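Local coordinates for transcription antitermination protein NusB (Thermotoga maritima, PDB 1TZV) that probably takes part in transcription antitermination of ribosomal RNA operons by binding the boxA antiterminator sequence, at residues A[9-21]-A[79-91]. Sequence-based numbering, arbitrary orientation.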
ATOM      1  N   ARG A   9      -6.197   1.945   6.098  1.00 15.83           N
ATOM      2  CA  ARG A   9      -5.274   1.793   4.984  1.00 15.46           C
ATOM      3  C   ARG A   9      -5.001   3.108   4.276  1.00 15.60           C
ATOM      4  O   ARG A   9      -3.872   3.340   3.821  1.00 15.70           O
ATOM      5  CB  ARG A   9      -5.784   0.763   3.972  1.00 14.30           C
ATOM      6  CG  ARG A   9      -4.723   0.362   2.968  1.00 17.94           C
ATOM      7  CD  ARG A   9      -5.272  -0.497   1.856  1.00 17.75           C
ATOM      8  NE  ARG A   9      -5.691  -1.831   2.275  1.00 18.59           N
ATOM      9  CZ  ARG A   9      -6.954  -2.203   2.416  1.00 19.93           C
ATOM     10  NH1 ARG A   9      -7.945  -1.348   2.201  1.00 19.41           N
ATOM     11  NH2 ARG A   9      -7.230  -3.463   2.700  1.00 20.18           N
ATOM     12  N   LEU A  10      -6.014   3.964   4.172  0.50 14.86           N
ATOM     13  CA  LEU A  10      -5.813   5.257   3.526  0.50 16.13           C
ATOM     14  C   LEU A  10      -4.844   6.120   4.328  0.50 16.97           C
ATOM     15  O   LEU A  10      -4.106   6.913   3.755  0.50 17.18           O
ATOM     16  CB  LEU A  10      -7.137   6.009   3.348  0.50 19.26           C
ATOM     17  CG  LEU A  10      -7.921   5.781   2.052  0.50 16.80           C
ATOM     18  CD1 LEU A  10      -9.237   6.537   2.173  0.50 20.81           C
ATOM     19  CD2 LEU A  10      -7.117   6.238   0.818  0.50 16.31           C
ATOM     20  N   ALA A  11      -4.840   5.981   5.652  1.00 14.87           N
ATOM     21  CA  ALA A  11      -3.908   6.775   6.469  1.00 15.73           C
ATOM     22  C   ALA A  11      -2.471   6.348   6.140  1.00 13.66           C
ATOM     23  O   ALA A  11      -1.560   7.181   6.077  1.00 14.57           O
ATOM     24  CB  ALA A  11      -4.191   6.574   7.970  1.00 16.91           C
ATOM     25  N   VAL A  12      -2.269   5.041   5.956  1.00 14.22           N
ATOM     26  CA  VAL A  12      -0.957   4.512   5.593  1.00 13.61           C
ATOM     27  C   VAL A  12      -0.562   5.107   4.231  1.00 13.56           C
ATOM     28  O   VAL A  12       0.557   5.605   4.053  1.00 14.04           O
ATOM     29  CB  VAL A  12      -0.994   2.956   5.522  1.00 13.98           C
ATOM     30  CG1 VAL A  12       0.317   2.443   5.003  1.00 14.40           C
ATOM     31  CG2 VAL A  12      -1.277   2.371   6.901  1.00 15.49           C
ATOM     32  N   PHE A  13      -1.497   5.069   3.284  1.00 12.80           N
ATOM     33  CA  PHE A  13      -1.225   5.626   1.970  1.00 13.94           C
ATOM     34  C   PHE A  13      -0.893   7.112   2.068  1.00 12.83           C
ATOM     35  O   PHE A  13       0.060   7.560   1.439  1.00 13.70           O
ATOM     36  CB  PHE A  13      -2.409   5.432   1.028  1.00 13.04           C
ATOM     37  CG  PHE A  13      -2.216   6.127  -0.284  1.00 13.01           C
ATOM     38  CD1 PHE A  13      -1.359   5.599  -1.237  1.00 13.72           C
ATOM     39  CD2 PHE A  13      -2.788   7.363  -0.511  1.00 13.79           C
ATOM     40  CE1 PHE A  13      -1.062   6.315  -2.407  1.00 14.81           C
ATOM     41  CE2 PHE A  13      -2.503   8.089  -1.672  1.00 15.96           C
ATOM     42  CZ  PHE A  13      -1.636   7.560  -2.618  1.00 16.99           C
ATOM     43  N   LYS A  14      -1.663   7.874   2.840  0.50 13.94           N
ATOM     44  CA  LYS A  14      -1.379   9.298   2.971  0.50 15.08           C
ATOM     45  C   LYS A  14       0.008   9.564   3.535  0.50 14.21           C
ATOM     46  O   LYS A  14       0.677  10.508   3.108  0.50 16.58           O
ATOM     47  CB  LYS A  14      -2.447   9.976   3.829  0.50 15.66           C
ATOM     48  CG  LYS A  14      -3.819  10.000   3.172  0.50 20.56           C
ATOM     49  CD  LYS A  14      -4.842  10.742   4.022  0.50 25.14           C
ATOM     50  CE  LYS A  14      -5.062  10.048   5.354  0.50 31.04           C
ATOM     51  NZ  LYS A  14      -5.958  10.824   6.248  0.50 36.19           N
ATOM     52  N   ALA A  15       0.464   8.742   4.477  1.00 13.40           N
ATOM     53  CA  ALA A  15       1.803   8.934   5.033  1.00 13.54           C
ATOM     54  C   ALA A  15       2.845   8.688   3.933  1.00 13.83           C
ATOM     55  O   ALA A  15       3.800   9.451   3.795  1.00 15.25           O
ATOM     56  CB  ALA A  15       2.032   7.999   6.235  1.00 13.98           C
ATOM     57  N   LEU A  16       2.658   7.630   3.134  1.00 13.01           N
ATOM     58  CA  LEU A  16       3.577   7.330   2.035  1.00 13.47           C
ATOM     59  C   LEU A  16       3.581   8.473   1.015  1.00 12.96           C
ATOM     60  O   LEU A  16       4.640   8.883   0.556  1.00 13.42           O
ATOM     61  CB  LEU A  16       3.174   6.027   1.319  1.00 13.00           C
ATOM     62  CG  LEU A  16       3.294   4.769   2.169  1.00 13.47           C
ATOM     63  CD1 LEU A  16       2.623   3.623   1.439  1.00 15.53           C
ATOM     64  CD2 LEU A  16       4.742   4.443   2.428  1.00 15.25           C
ATOM     65  N   PHE A  17       2.394   8.959   0.669  1.00 12.39           N
ATOM     66  CA  PHE A  17       2.258  10.061  -0.292  1.00 13.89           C
ATOM     67  C   PHE A  17       2.988  11.309   0.226  1.00 13.36           C
ATOM     68  O   PHE A  17       3.799  11.925  -0.492  1.00 15.52           O
ATOM     69  CB  PHE A  17       0.755  10.316  -0.487  1.00 15.02           C
ATOM     70  CG  PHE A  17       0.413  11.469  -1.415  1.00 15.72           C
ATOM     71  CD1 PHE A  17       0.427  12.791  -0.957  1.00 20.57           C
ATOM     72  CD2 PHE A  17      -0.006  11.217  -2.716  1.00 16.14           C
ATOM     73  CE1 PHE A  17       0.020  13.855  -1.793  1.00 19.65           C
ATOM     74  CE2 PHE A  17      -0.418  12.264  -3.562  1.00 16.38           C
ATOM     75  CZ  PHE A  17      -0.403  13.587  -3.096  1.00 20.00           C
ATOM     76  N   GLN A  18       2.717  11.689   1.465  1.00 14.43           N
ATOM     77  CA  GLN A  18       3.371  12.876   2.011  1.00 15.65           C
ATOM     78  C   GLN A  18       4.883  12.745   2.132  1.00 15.40           C
ATOM     79  O   GLN A  18       5.621  13.726   1.944  1.00 16.27           O
ATOM     80  CB  GLN A  18       2.758  13.229   3.368  1.00 20.39           C
ATOM     81  CG  GLN A  18       1.313  13.689   3.241  1.00 22.08           C
ATOM     82  CD  GLN A  18       0.787  14.332   4.498  1.00 37.22           C
ATOM     83  OE1 GLN A  18       0.234  15.432   4.457  1.00 53.13           O
ATOM     84  NE2 GLN A  18       0.952  13.655   5.626  1.00 37.88           N
ATOM     85  N   HIS A  19       5.379  11.541   2.406  1.00 15.75           N
ATOM     86  CA  HIS A  19       6.799  11.367   2.546  1.00 15.09           C
ATOM     87  C   HIS A  19       7.551  11.676   1.255  1.00 16.43           C
ATOM     88  O   HIS A  19       8.732  12.058   1.296  1.00 16.33           O
ATOM     89  CB  HIS A  19       7.145   9.947   3.021  1.00 16.44           C
ATOM     90  CG  HIS A  19       8.601   9.760   3.317  1.00 15.44           C
ATOM     91  ND1 HIS A  19       9.484   9.224   2.408  1.00 18.87           N
ATOM     92  CD2 HIS A  19       9.332  10.085   4.412  1.00 17.95           C
ATOM     93  CE1 HIS A  19      10.702   9.215   2.933  1.00 20.25           C
ATOM     94  NE2 HIS A  19      10.632   9.729   4.145  1.00 20.62           N
ATOM     95  N   GLU A  20       6.893  11.518   0.110  1.00 15.04           N
ATOM     96  CA  GLU A  20       7.557  11.801  -1.173  1.00 16.06           C
ATOM     97  C   GLU A  20       8.021  13.260  -1.294  1.00 17.12           C
ATOM     98  O   GLU A  20       8.923  13.565  -2.088  1.00 17.07           O
ATOM     99  CB  GLU A  20       6.622  11.463  -2.344  1.00 15.93           C
ATOM    100  CG  GLU A  20       6.283   9.960  -2.454  1.00 17.99           C
ATOM    101  CD  GLU A  20       7.194   9.216  -3.419  1.00 20.45           C
ATOM    102  OE1 GLU A  20       7.143   7.965  -3.466  1.00 16.54           O
ATOM    103  OE2 GLU A  20       7.953   9.887  -4.150  1.00 24.08           O
ATOM    104  N   PHE A  21       7.425  14.139  -0.496  1.00 14.61           N
ATOM    105  CA  PHE A  21       7.766  15.565  -0.517  1.00 18.24           C
ATOM    106  C   PHE A  21       8.412  15.996   0.784  1.00 17.75           C
ATOM    107  O   PHE A  21       8.708  17.179   0.984  1.00 18.95           O
ATOM    108  CB  PHE A  21       6.488  16.354  -0.774  1.00 18.86           C
ATOM    109  CG  PHE A  21       5.736  15.866  -1.969  1.00 18.30           C
ATOM    110  CD1 PHE A  21       4.604  15.072  -1.818  1.00 21.11           C
ATOM    111  CD2 PHE A  21       6.230  16.102  -3.246  1.00 20.63           C
ATOM    112  CE1 PHE A  21       3.976  14.516  -2.937  1.00 21.70           C
ATOM    113  CE2 PHE A  21       5.619  15.555  -4.362  1.00 22.06           C
ATOM    114  CZ  PHE A  21       4.490  14.760  -4.214  1.00 21.06           C
ATOM    115  N   VAL A  79       3.459   9.373  -7.841  0.50 15.19           N
ATOM    116  CA  VAL A  79       3.588   9.114  -6.418  0.50 16.04           C
ATOM    117  C   VAL A  79       2.421   8.224  -5.957  0.50 14.39           C
ATOM    118  O   VAL A  79       2.594   7.389  -5.065  0.50 15.77           O
ATOM    119  CB  VAL A  79       3.618  10.436  -5.587  0.50 15.24           C
ATOM    120  CG1 VAL A  79       4.906  11.216  -5.875  0.50 18.11           C
ATOM    121  CG2 VAL A  79       2.399  11.295  -5.913  0.50 19.92           C
ATOM    122  N   VAL A  80       1.247   8.383  -6.562  1.00 12.93           N
ATOM    123  CA  VAL A  80       0.110   7.565  -6.173  1.00 12.76           C
ATOM    124  C   VAL A  80       0.309   6.108  -6.567  1.00 12.56           C
ATOM    125  O   VAL A  80       0.195   5.204  -5.722  1.00 12.98           O
ATOM    126  CB  VAL A  80      -1.188   8.049  -6.803  1.00 12.75           C
ATOM    127  CG1 VAL A  80      -2.334   7.091  -6.448  1.00 14.96           C
ATOM    128  CG2 VAL A  80      -1.509   9.474  -6.318  1.00 15.92           C
ATOM    129  N   ASP A  81       0.619   5.839  -7.831  1.00 12.89           N
ATOM    130  CA  ASP A  81       0.749   4.451  -8.257  1.00 14.32           C
ATOM    131  C   ASP A  81       1.912   3.728  -7.592  1.00 13.44           C
ATOM    132  O   ASP A  81       1.790   2.558  -7.214  1.00 14.18           O
ATOM    133  CB  ASP A  81       0.857   4.397  -9.776  1.00 13.46           C
ATOM    134  CG  ASP A  81      -0.427   4.824 -10.457  1.00 16.09           C
ATOM    135  OD1 ASP A  81      -1.485   4.806  -9.784  1.00 16.91           O
ATOM    136  OD2 ASP A  81      -0.357   5.160 -11.666  1.00 17.48           O
ATOM    137  N   ARG A  82       3.052   4.388  -7.446  1.00 13.78           N
ATOM    138  CA  ARG A  82       4.195   3.765  -6.796  1.00 12.96           C
ATOM    139  C   ARG A  82       3.854   3.358  -5.361  1.00 12.62           C
ATOM    140  O   ARG A  82       4.142   2.225  -4.915  1.00 14.14           O
ATOM    141  CB  ARG A  82       5.386   4.754  -6.786  1.00 12.79           C
ATOM    142  CG  ARG A  82       6.544   4.360  -5.849  1.00 14.56           C
ATOM    143  CD  ARG A  82       7.824   5.180  -6.094  1.00 14.73           C
ATOM    144  NE  ARG A  82       7.591   6.616  -5.986  1.00 14.77           N
ATOM    145  CZ  ARG A  82       7.403   7.420  -7.025  1.00 15.67           C
ATOM    146  NH1 ARG A  82       7.175   8.702  -6.810  1.00 17.20           N
ATOM    147  NH2 ARG A  82       7.485   6.960  -8.269  1.00 16.69           N
ATOM    148  N   ASN A  83       3.211   4.255  -4.628  1.00 13.24           N
ATOM    149  CA  ASN A  83       2.905   3.946  -3.240  1.00 13.45           C
ATOM    150  C   ASN A  83       1.710   3.017  -3.052  1.00 11.47           C
ATOM    151  O   ASN A  83       1.679   2.252  -2.077  1.00 12.93           O
ATOM    152  CB  ASN A  83       2.843   5.248  -2.455  1.00 12.64           C
ATOM    153  CG  ASN A  83       4.211   5.887  -2.354  1.00 12.39           C
ATOM    154  OD1 ASN A  83       4.504   6.924  -3.000  1.00 16.59           O
ATOM    155  ND2 ASN A  83       5.082   5.256  -1.636  1.00 11.44           N
ATOM    156  N   VAL A  84       0.757   3.038  -3.972  1.00 12.82           N
ATOM    157  CA  VAL A  84      -0.335   2.070  -3.894  1.00 13.28           C
ATOM    158  C   VAL A  84       0.305   0.683  -4.124  1.00 12.44           C
ATOM    159  O   VAL A  84      -0.039  -0.282  -3.424  1.00 12.48           O
ATOM    160  CB  VAL A  84      -1.409   2.323  -4.975  1.00 13.30           C
ATOM    161  CG1 VAL A  84      -2.330   1.076  -5.130  1.00 14.23           C
ATOM    162  CG2 VAL A  84      -2.243   3.521  -4.573  1.00 14.94           C
ATOM    163  N   LEU A  85       1.221   0.552  -5.073  1.00 12.24           N
ATOM    164  CA  LEU A  85       1.850  -0.745  -5.311  1.00 13.61           C
ATOM    165  C   LEU A  85       2.661  -1.193  -4.103  1.00 12.31           C
ATOM    166  O   LEU A  85       2.623  -2.369  -3.715  1.00 13.34           O
ATOM    167  CB  LEU A  85       2.711  -0.703  -6.581  1.00 14.01           C
ATOM    168  CG  LEU A  85       1.897  -0.616  -7.881  1.00 13.70           C
ATOM    169  CD1 LEU A  85       2.855  -0.408  -9.062  1.00 15.91           C
ATOM    170  CD2 LEU A  85       1.065  -1.891  -8.102  1.00 15.13           C
ATOM    171  N   ARG A  86       3.391  -0.286  -3.467  1.00 13.26           N
ATOM    172  CA  ARG A  86       4.164  -0.642  -2.272  1.00 12.71           C
ATOM    173  C   ARG A  86       3.241  -1.120  -1.149  1.00 12.56           C
ATOM    174  O   ARG A  86       3.482  -2.163  -0.519  1.00 13.62           O
ATOM    175  CB  ARG A  86       4.970   0.557  -1.752  1.00 14.19           C
ATOM    176  CG  ARG A  86       6.171   0.896  -2.583  1.00 13.50           C
ATOM    177  CD  ARG A  86       6.660   2.275  -2.216  1.00 15.69           C
ATOM    178  NE  ARG A  86       8.037   2.465  -2.670  1.00 14.63           N
ATOM    179  CZ  ARG A  86       8.653   3.645  -2.702  1.00 15.15           C
ATOM    180  NH1 ARG A  86       9.921   3.715  -3.088  1.00 15.42           N
ATOM    181  NH2 ARG A  86       7.983   4.752  -2.398  1.00 16.41           N
ATOM    182  N   LEU A  87       2.187  -0.360  -0.893  0.50 13.98           N
ATOM    183  CA  LEU A  87       1.227  -0.674   0.161  0.50 13.59           C
ATOM    184  C   LEU A  87       0.535  -2.020  -0.067  0.50 13.26           C
ATOM    185  O   LEU A  87       0.437  -2.864   0.845  0.50 15.43           O
ATOM    186  CB  LEU A  87       0.192   0.462   0.250  0.50 16.05           C
ATOM    187  CG  LEU A  87      -1.019   0.316   1.181  0.50 19.34           C
ATOM    188  CD1 LEU A  87      -0.600  -0.189   2.549  0.50 21.46           C
ATOM    189  CD2 LEU A  87      -1.704   1.672   1.302  0.50 27.73           C
ATOM    190  N   ALA A  88       0.048  -2.230  -1.280  1.00 13.14           N
ATOM    191  CA  ALA A  88      -0.629  -3.479  -1.625  1.00 13.00           C
ATOM    192  C   ALA A  88       0.319  -4.675  -1.586  1.00 12.76           C
ATOM    193  O   ALA A  88      -0.098  -5.767  -1.161  1.00 14.83           O
ATOM    194  CB  ALA A  88      -1.275  -3.374  -3.023  1.00 13.01           C
ATOM    195  N   THR A  89       1.563  -4.518  -2.038  1.00 12.90           N
ATOM    196  CA  THR A  89       2.526  -5.627  -2.026  1.00 14.29           C
ATOM    197  C   THR A  89       2.836  -5.986  -0.572  1.00 14.31           C
ATOM    198  O   THR A  89       2.876  -7.175  -0.211  1.00 15.85           O
ATOM    199  CB  THR A  89       3.791  -5.244  -2.819  1.00 14.31           C
ATOM    200  OG1 THR A  89       3.409  -5.026  -4.181  1.00 14.64           O
ATOM    201  CG2 THR A  89       4.841  -6.380  -2.807  1.00 13.94           C
ATOM    202  N   TYR A  90       3.021  -4.985   0.280  1.00 14.26           N
ATOM    203  CA  TYR A  90       3.258  -5.231   1.687  1.00 15.14           C
ATOM    204  C   TYR A  90       2.082  -6.019   2.261  1.00 14.75           C
ATOM    205  O   TYR A  90       2.261  -7.027   2.954  1.00 16.82           O
ATOM    206  CB  TYR A  90       3.383  -3.902   2.450  1.00 14.28           C
ATOM    207  CG  TYR A  90       3.249  -4.110   3.944  1.00 14.49           C
ATOM    208  CD1 TYR A  90       4.308  -4.660   4.696  1.00 16.37           C
ATOM    209  CD2 TYR A  90       2.022  -3.921   4.579  1.00 14.18           C
ATOM    210  CE1 TYR A  90       4.123  -5.026   6.031  1.00 17.39           C
ATOM    211  CE2 TYR A  90       1.830  -4.289   5.918  1.00 17.68           C
ATOM    212  CZ  TYR A  90       2.886  -4.843   6.623  1.00 18.32           C
ATOM    213  OH  TYR A  90       2.688  -5.270   7.922  1.00 20.18           O
ATOM    214  N   GLU A  91       0.864  -5.562   1.995  1.00 14.50           N
ATOM    215  CA  GLU A  91      -0.312  -6.218   2.532  1.00 16.14           C
ATOM    216  C   GLU A  91      -0.434  -7.657   2.019  1.00 16.54           C
ATOM    217  O   GLU A  91      -0.727  -8.582   2.801  1.00 17.77           O
ATOM    218  CB  GLU A  91      -1.564  -5.397   2.194  1.00 13.96           C
ATOM    219  CG  GLU A  91      -2.795  -5.884   2.911  1.00 16.59           C
ATOM    220  CD  GLU A  91      -3.978  -4.980   2.652  1.00 17.27           C
ATOM    221  OE1 GLU A  91      -4.730  -5.251   1.691  1.00 20.28           O
ATOM    222  OE2 GLU A  91      -4.151  -3.999   3.386  1.00 16.85           O
TER
HETATM  223  O   HOH W   1       9.865   7.204  -2.474  1.00 23.97           O
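Helices 5-19 and 79-94 pack against each other in the all-helical NusB fold, the segments 9-19 and 79-91 crossing at 133° with axes 9.6 Å apart. Knobs-into-holes packing fills the middle. Leu87 enters among Arg9, Val12, Phe13 and Leu16, its CD1 lying 3.7 Å from Val12 CG1 and its CD2 packing on Arg9 CG; Phe13 returns the fit among Val80, Asn83, Val84 and Leu87. With CG anti to its backbone N, the Phe13 ring extends to Val80, whose carbonyl O sits at the ring edge, while Val84 CG2 lies 3.7 Å from Phe13 CE1. A salt bridge closes each end. Arg9 holds Glu91 side-on, NE 2.9 Å from OE2 and NH2 bonded to both carboxylate oxygens, the two planes 63° apart. Tyr50 and Thr103 also bond this carboxylate, tying in helices 41-56 and 100-114. Replacing Arg9 by an alanine is likely to leave the buried Glu91 carboxylate without its charged mate and to thin the cover over Leu87. At the other end Glu20 turns at chi2 (-95°) toward Arg82, which grips it side-on, NE 2.9 Å from OE1 and NH1 3.0 Å from OE2. Arg86 NH2 adds a longer salt bridge to Glu20 OE1 at 3.5 Å, though its NE pairs with Asp62. A largely apolar seam between two charged ends thus joins obliquely crossing helices of the NusB fold through two reciprocal knobs-into-holes fits.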